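Local coordinates for glutamate receptor 1 (Adineta vaga, PDB 4IO3), which binds amino acids such as glutamate and aspartate in its clamshell ligand-binding domain, the part crystallised here, and probably works as a ligand-gated ion channel, at residues I133-G138 / V176-I181. Numbering follows the deposited sequence. Where two conformers were deposited one is given.
Sequences IGIRIG and VSFMDI. With ASP (aspartic acid), chain C.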
loop_
_atom_site.group_PDB
_atom_site.type_symbol
_atom_site.label_atom_id
_atom_site.label_comp_id
_atom_site.label_asym_id
_atom_site.label_seq_id
_atom_site.Cartn_x
_atom_site.Cartn_y
_atom_site.Cartn_z
ATOM N N ILE A 133 -28.070 -3.940 -10.045
ATOM C CA ILE A 133 -26.708 -3.710 -9.616
ATOM C C ILE A 133 -25.880 -4.756 -10.297
ATOM O O ILE A 133 -26.006 -5.948 -10.012
ATOM C CB ILE A 133 -26.531 -3.924 -8.108
ATOM C CG1 ILE A 133 -27.475 -2.985 -7.357
ATOM C CG2 ILE A 133 -25.074 -3.733 -7.731
ATOM C CD1 ILE A 133 -27.360 -3.077 -5.854
ATOM N N GLY A 134 -25.035 -4.325 -11.219
ATOM C CA GLY A 134 -24.169 -5.273 -11.903
ATOM C C GLY A 134 -22.857 -5.480 -11.180
ATOM O O GLY A 134 -22.234 -4.540 -10.692
ATOM N N ILE A 135 -22.471 -6.739 -11.073
ATOM C CA ILE A 135 -21.201 -7.107 -10.464
ATOM C C ILE A 135 -20.445 -8.046 -11.366
ATOM O O ILE A 135 -20.949 -9.086 -11.767
ATOM C CB ILE A 135 -21.436 -7.834 -9.121
ATOM C CG1 ILE A 135 -22.076 -6.881 -8.096
ATOM C CG2 ILE A 135 -20.157 -8.427 -8.565
ATOM C CD1 ILE A 135 -21.158 -5.747 -7.594
ATOM N N ARG A 136 -19.200 -7.700 -11.662
ATOM C CA ARG A 136 -18.354 -8.597 -12.432
ATOM C C ARG A 136 -17.901 -9.767 -11.573
ATOM O O ARG A 136 -17.194 -9.604 -10.578
ATOM C CB ARG A 136 -17.179 -7.829 -12.993
ATOM C CG ARG A 136 -17.544 -6.944 -14.154
ATOM C CD ARG A 136 -16.407 -6.025 -14.547
ATOM N NE ARG A 136 -15.231 -6.805 -14.873
ATOM C CZ ARG A 136 -14.007 -6.555 -14.444
ATOM N NH1 ARG A 136 -13.761 -5.537 -13.631
ATOM N NH2 ARG A 136 -13.030 -7.341 -14.836
ATOM N N ILE A 137 -18.346 -10.963 -11.936
ATOM C CA ILE A 137 -18.017 -12.117 -11.146
ATOM C C ILE A 137 -16.529 -12.408 -11.227
ATOM O O ILE A 137 -15.848 -12.075 -12.219
ATOM C CB ILE A 137 -18.884 -13.340 -11.498
ATOM C CG1 ILE A 137 -18.637 -13.821 -12.918
ATOM C CG2 ILE A 137 -20.406 -13.022 -11.319
ATOM C CD1 ILE A 137 -19.265 -15.194 -13.181
ATOM N N GLY A 138 -16.010 -12.956 -10.144
ATOM C CA GLY A 138 -14.591 -13.307 -10.074
ATOM C C GLY A 138 -13.665 -12.106 -9.926
ATOM O O GLY A 138 -12.481 -12.183 -10.231
ATOM N N VAL A 176 -26.121 0.650 -11.686
ATOM C CA VAL A 176 -24.774 0.871 -11.161
ATOM C C VAL A 176 -23.913 -0.371 -11.263
ATOM O O VAL A 176 -24.415 -1.475 -11.394
ATOM C CB VAL A 176 -24.779 1.272 -9.672
ATOM C CG1 VAL A 176 -25.438 2.595 -9.451
ATOM C CG2 VAL A 176 -25.470 0.183 -8.817
ATOM N N SER A 177 -22.598 -0.168 -11.201
ATOM C CA SER A 177 -21.657 -1.234 -10.905
ATOM C C SER A 177 -20.521 -0.681 -10.043
ATOM O O SER A 177 -20.530 0.488 -9.649
ATOM C CB SER A 177 -21.099 -1.870 -12.184
ATOM O OG SER A 177 -20.442 -3.102 -11.902
ATOM N N PHE A 178 -19.561 -1.544 -9.717
ATOM C CA PHE A 178 -18.328 -1.118 -9.030
ATOM C C PHE A 178 -17.136 -1.256 -9.953
ATOM O O PHE A 178 -17.056 -2.206 -10.728
ATOM C CB PHE A 178 -18.036 -2.007 -7.818
ATOM C CG PHE A 178 -19.131 -2.081 -6.788
ATOM C CD1 PHE A 178 -20.086 -1.099 -6.657
ATOM C CD2 PHE A 178 -19.144 -3.150 -5.897
ATOM C CE1 PHE A 178 -21.077 -1.199 -5.678
ATOM C CE2 PHE A 178 -20.107 -3.260 -4.924
ATOM C CZ PHE A 178 -21.079 -2.294 -4.799
ATOM N N MET A 179 -16.168 -0.356 -9.827
ATOM C CA MET A 179 -14.961 -0.458 -10.618
ATOM C C MET A 179 -13.775 0.075 -9.845
ATOM O O MET A 179 -13.904 1.052 -9.127
ATOM C CB MET A 179 -15.173 0.356 -11.899
ATOM C CG MET A 179 -14.299 -0.007 -13.027
ATOM S SD MET A 179 -14.795 0.791 -14.583
ATOM C CE MET A 179 -13.312 0.305 -15.452
ATOM N N ASP A 180 -12.602 -0.519 -10.042
ATOM C CA ASP A 180 -11.367 0.031 -9.500
ATOM C C ASP A 180 -11.147 1.469 -9.999
ATOM O O ASP A 180 -11.395 1.774 -11.164
ATOM C CB ASP A 180 -10.161 -0.794 -9.961
ATOM C CG ASP A 180 -10.105 -2.195 -9.372
ATOM O OD1 ASP A 180 -10.594 -2.458 -8.243
ATOM O OD2 ASP A 180 -9.492 -3.061 -10.046
ATOM N N ILE A 181 -10.616 2.321 -9.135
ATOM C CA ILE A 181 -10.548 3.746 -9.428
ATOM C C ILE A 181 -9.645 4.122 -10.607
ATOM O O ILE A 181 -10.000 4.979 -11.398
ATOM C CB ILE A 181 -10.135 4.520 -8.158
ATOM C CG1 ILE A 181 -10.272 6.031 -8.361
ATOM C CG2 ILE A 181 -8.743 4.163 -7.729
ATOM C CD1 ILE A 181 -10.225 6.806 -7.012
HETATM N N ASP C . -8.822 -5.555 -9.388
HETATM C CA ASP C . -9.929 -6.535 -9.538
HETATM C C ASP C . -9.501 -7.895 -9.048
HETATM O O ASP C . -8.286 -8.182 -8.849
HETATM C CB ASP C . -10.385 -6.667 -11.004
HETATM C CG ASP C . -11.296 -5.545 -11.438
HETATM O OD1 ASP C . -11.259 -5.172 -12.654
HETATM O OD2 ASP C . -12.065 -5.036 -10.583
HETATM O OXT ASP C . -10.375 -8.751 -8.854
HETATM O O HOH W 1 -18.329 -5.052 -10.872
HETATM O O HOH W 2 -15.363 -3.751 -12.003
#
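G134 N donates to V176 O at 2.9 Å, the backbone bond that pairs parallel strands 133-136 and 176-180. One residue on, the S177 hydroxyl bonds to G134 O: with OG anti to the backbone N (chi1 -166°), it reaches over the carbonyl from above its plane, S177 OG to G134 O 2.6 Å. Beyond this the strands splay and water bridges them: one water accepts from R136 N and donates to S177 OG, another accepts from R136 NH1 and donates to F178 O. On the face opposite S177, I133 lies alongside V176, I133 CG1 to V176 CG2 4.0 Å. There too I135 CD1 meets the F178 ring obliquely, 3.7 Å from F178 CD2. At the far ends both strands grip the bound aspartate. R136, modelled in two conformers, in one of them makes the NH1 bond to water and points NH1 almost straight at ligand OD1 (2.7 Å, 174°), in the guanidinium plane. D180 OD2 accepts from ligand N at 2.7 Å. Replacing D180 with an alanine is likely to leave the ligand amino group without its carboxylate partner and weaken binding. N105 ND2 holds the other oxygen, OD1 of D180, steadying the carboxylate. Within this lobe of the periplasmic-binding-protein fold, strand 133-136 runs between 157-159 and 176-180, helix 140-148 packs on I133 and I135, helix 162-170 meets S177 and M179, and strand 103-112 flanks 176-180.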